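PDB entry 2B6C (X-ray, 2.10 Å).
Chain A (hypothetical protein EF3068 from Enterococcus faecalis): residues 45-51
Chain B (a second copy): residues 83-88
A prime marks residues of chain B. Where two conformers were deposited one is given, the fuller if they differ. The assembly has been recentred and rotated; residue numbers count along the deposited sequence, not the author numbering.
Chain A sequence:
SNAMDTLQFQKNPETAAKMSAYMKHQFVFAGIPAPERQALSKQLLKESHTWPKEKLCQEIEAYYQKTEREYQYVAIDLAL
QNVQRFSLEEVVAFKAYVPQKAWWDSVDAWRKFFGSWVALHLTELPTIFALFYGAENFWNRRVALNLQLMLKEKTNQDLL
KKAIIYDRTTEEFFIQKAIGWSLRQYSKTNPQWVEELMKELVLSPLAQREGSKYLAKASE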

# COMPACT_ATOMS: atom_id res chain seq x y z
N LEU A 45 -1.04 -2.83 13.41
CA LEU A 45 -1.34 -2.94 11.95
C LEU A 45 -0.08 -2.92 11.09
O LEU A 45 0.02 -3.68 10.10
CB LEU A 45 -2.36 -1.91 11.47
CG LEU A 45 -3.70 -1.87 12.21
CD1 LEU A 45 -4.53 -0.70 11.68
CD2 LEU A 45 -4.47 -3.20 12.16
N LYS A 46 0.88 -2.08 11.48
CA LYS A 46 2.19 -2.04 10.85
C LYS A 46 2.92 -3.40 10.94
O LYS A 46 3.30 -3.96 9.93
CB LYS A 46 3.03 -0.89 11.44
CG LYS A 46 2.67 0.49 10.84
CD LYS A 46 3.11 1.68 11.72
CE LYS A 46 4.53 2.18 11.43
NZ LYS A 46 4.57 3.41 10.56
N GLU A 47 3.07 -3.92 12.16
CA GLU A 47 3.69 -5.23 12.39
C GLU A 47 2.97 -6.36 11.62
O GLU A 47 3.62 -7.30 11.13
CB GLU A 47 3.75 -5.52 13.90
CG GLU A 47 4.73 -4.59 14.66
CD GLU A 47 4.70 -4.78 16.19
OE1 GLU A 47 5.51 -4.12 16.90
OE2 GLU A 47 3.85 -5.56 16.69
N SER A 48 1.64 -6.26 11.49
CA SER A 48 0.83 -7.30 10.85
C SER A 48 1.24 -7.66 9.42
O SER A 48 1.05 -8.83 9.00
CB SER A 48 -0.68 -6.98 10.93
OG SER A 48 -1.13 -6.09 9.91
N HIS A 49 1.78 -6.67 8.68
CA HIS A 49 2.22 -6.94 7.29
C HIS A 49 3.37 -7.95 7.22
O HIS A 49 3.54 -8.63 6.23
CB HIS A 49 2.62 -5.65 6.56
CG HIS A 49 1.49 -4.67 6.40
ND1 HIS A 49 1.32 -3.57 7.21
CD2 HIS A 49 0.48 -4.62 5.50
CE1 HIS A 49 0.25 -2.91 6.85
NE2 HIS A 49 -0.28 -3.51 5.80
N THR A 50 4.14 -8.04 8.31
CA THR A 50 5.32 -8.89 8.39
C THR A 50 5.03 -10.31 8.93
O THR A 50 5.90 -11.16 8.88
CB THR A 50 6.36 -8.29 9.30
OG1 THR A 50 5.99 -8.57 10.66
CG2 THR A 50 6.52 -6.80 9.05
N TRP A 51 3.83 -10.54 9.44
CA TRP A 51 3.46 -11.84 10.04
C TRP A 51 3.22 -12.91 9.01
O TRP A 51 2.53 -12.65 8.01
CB TRP A 51 2.16 -11.74 10.83
CG TRP A 51 2.19 -10.82 11.97
CD1 TRP A 51 3.30 -10.35 12.63
CD2 TRP A 51 1.05 -10.29 12.64
NE1 TRP A 51 2.90 -9.52 13.67
CE2 TRP A 51 1.53 -9.46 13.69
CE3 TRP A 51 -0.33 -10.39 12.43
CZ2 TRP A 51 0.67 -8.78 14.55
CZ3 TRP A 51 -1.18 -9.70 13.29
CH2 TRP A 51 -0.67 -8.92 14.34
N VAL B 83 7.41 -3.89 0.46
CA VAL B 83 8.23 -3.20 1.46
C VAL B 83 7.67 -3.34 2.91
O VAL B 83 8.43 -3.59 3.84
CB VAL B 83 8.45 -1.69 1.04
CG1 VAL B 83 7.12 -0.89 0.96
CG2 VAL B 83 9.51 -0.99 1.89
N GLN B 84 6.35 -3.23 3.05
CA GLN B 84 5.64 -3.38 4.31
C GLN B 84 5.77 -4.75 4.98
O GLN B 84 5.63 -4.84 6.19
CB GLN B 84 4.16 -3.05 4.14
CG GLN B 84 3.94 -1.62 3.86
CD GLN B 84 2.49 -1.22 4.02
OE1 GLN B 84 1.67 -1.41 3.12
NE2 GLN B 84 2.18 -0.64 5.18
N ARG B 85 6.02 -5.78 4.17
CA ARG B 85 6.14 -7.16 4.63
C ARG B 85 7.46 -7.51 5.33
O ARG B 85 7.56 -8.54 6.01
CB ARG B 85 5.92 -8.13 3.46
CG ARG B 85 4.51 -8.04 2.83
CD ARG B 85 4.35 -9.12 1.73
NE ARG B 85 4.52 -10.44 2.31
CZ ARG B 85 4.66 -11.58 1.64
NH1 ARG B 85 4.63 -11.61 0.31
NH2 ARG B 85 4.83 -12.70 2.32
N PHE B 86 8.48 -6.65 5.18
CA PHE B 86 9.78 -6.97 5.76
C PHE B 86 9.98 -6.43 7.17
O PHE B 86 9.73 -5.26 7.44
CB PHE B 86 10.92 -6.50 4.85
CG PHE B 86 10.81 -7.01 3.47
CD1 PHE B 86 10.96 -8.38 3.20
CD2 PHE B 86 10.54 -6.14 2.42
CE1 PHE B 86 10.82 -8.86 1.93
CE2 PHE B 86 10.39 -6.64 1.10
CZ PHE B 86 10.55 -7.99 0.88
N SER B 87 10.47 -7.30 8.05
CA SER B 87 10.95 -6.91 9.37
C SER B 87 12.31 -6.23 9.25
O SER B 87 12.93 -6.26 8.18
CB SER B 87 11.09 -8.14 10.24
OG SER B 87 12.03 -9.00 9.62
N LEU B 88 12.78 -5.63 10.35
CA LEU B 88 14.10 -5.05 10.39
C LEU B 88 15.16 -6.04 9.94
O LEU B 88 16.02 -5.69 9.16
CB LEU B 88 14.45 -4.53 11.80
CG LEU B 88 15.88 -4.00 12.04
CD1 LEU B 88 16.24 -2.83 11.12
CD2 LEU B 88 16.01 -3.58 13.51
O HOH W 1 5.24 -2.97 8.30
O HOH W 2 4.80 -10.88 5.29

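No direct hydrogen bond joins the two stretches; van der Waals packing, two CA-H...O contacts and two bridging waters do the work, burying 280 Å² summed over both sides. Leu45 makes no contact with chain B, but its carbonyl O accepts a hydrogen bond from Ser48 OG at 2.7 Å.

Lys46 contributes through its backbone. Its O lies 4.5 Å from Gln84′ O, a separation that water 1 fills by donating to both acceptors, at 2.7 Å to Lys46 O and 2.8 Å to Gln84′ O. Glu47 and Ser48 point their CA-to-CB bonds away; Ser48 also opens the type I turn that ends at Trp51, with Trp51 N 3.3 Å from Ser48 O.

His49 points toward chain B and has the largest covered area, 80 Å². Its CB sits 3.1 Å from Gln84′ O, and its flat ring offers a face to the Gln84′ side chain: Gln84′ CB lies 4.2 Å from the ring centroid, 27° off the normal, and Gln84′ NE2 comes within 3.4 Å of His49 CE1. A weak bond from His49 ND1 to Lys46 O (3.4 Å, 150°) links the ring to its own backbone. His49 O receives the CA-H of Arg85′ (CA to O 3.4 Å, 148° at H) and a hydrogen bond from water 2 at 2.7 Å; this water accepts from Arg85′ NE at 3.0 Å.

Thr50 completes the contact where the CA atoms of the two stretches come nearest, Thr50 CA lying 4.2 Å from Arg85′ CA. Thr50 CA lies 3.3 Å from Arg85′ O, 140° at H, reciprocating the previous CA-H...O contact. Its two branches divide the work: OG1 bonds Glu47 O at 2.7 Å, while methyl CG2 packs 3.6 Å from Gln84′ O. Trp51 turns away.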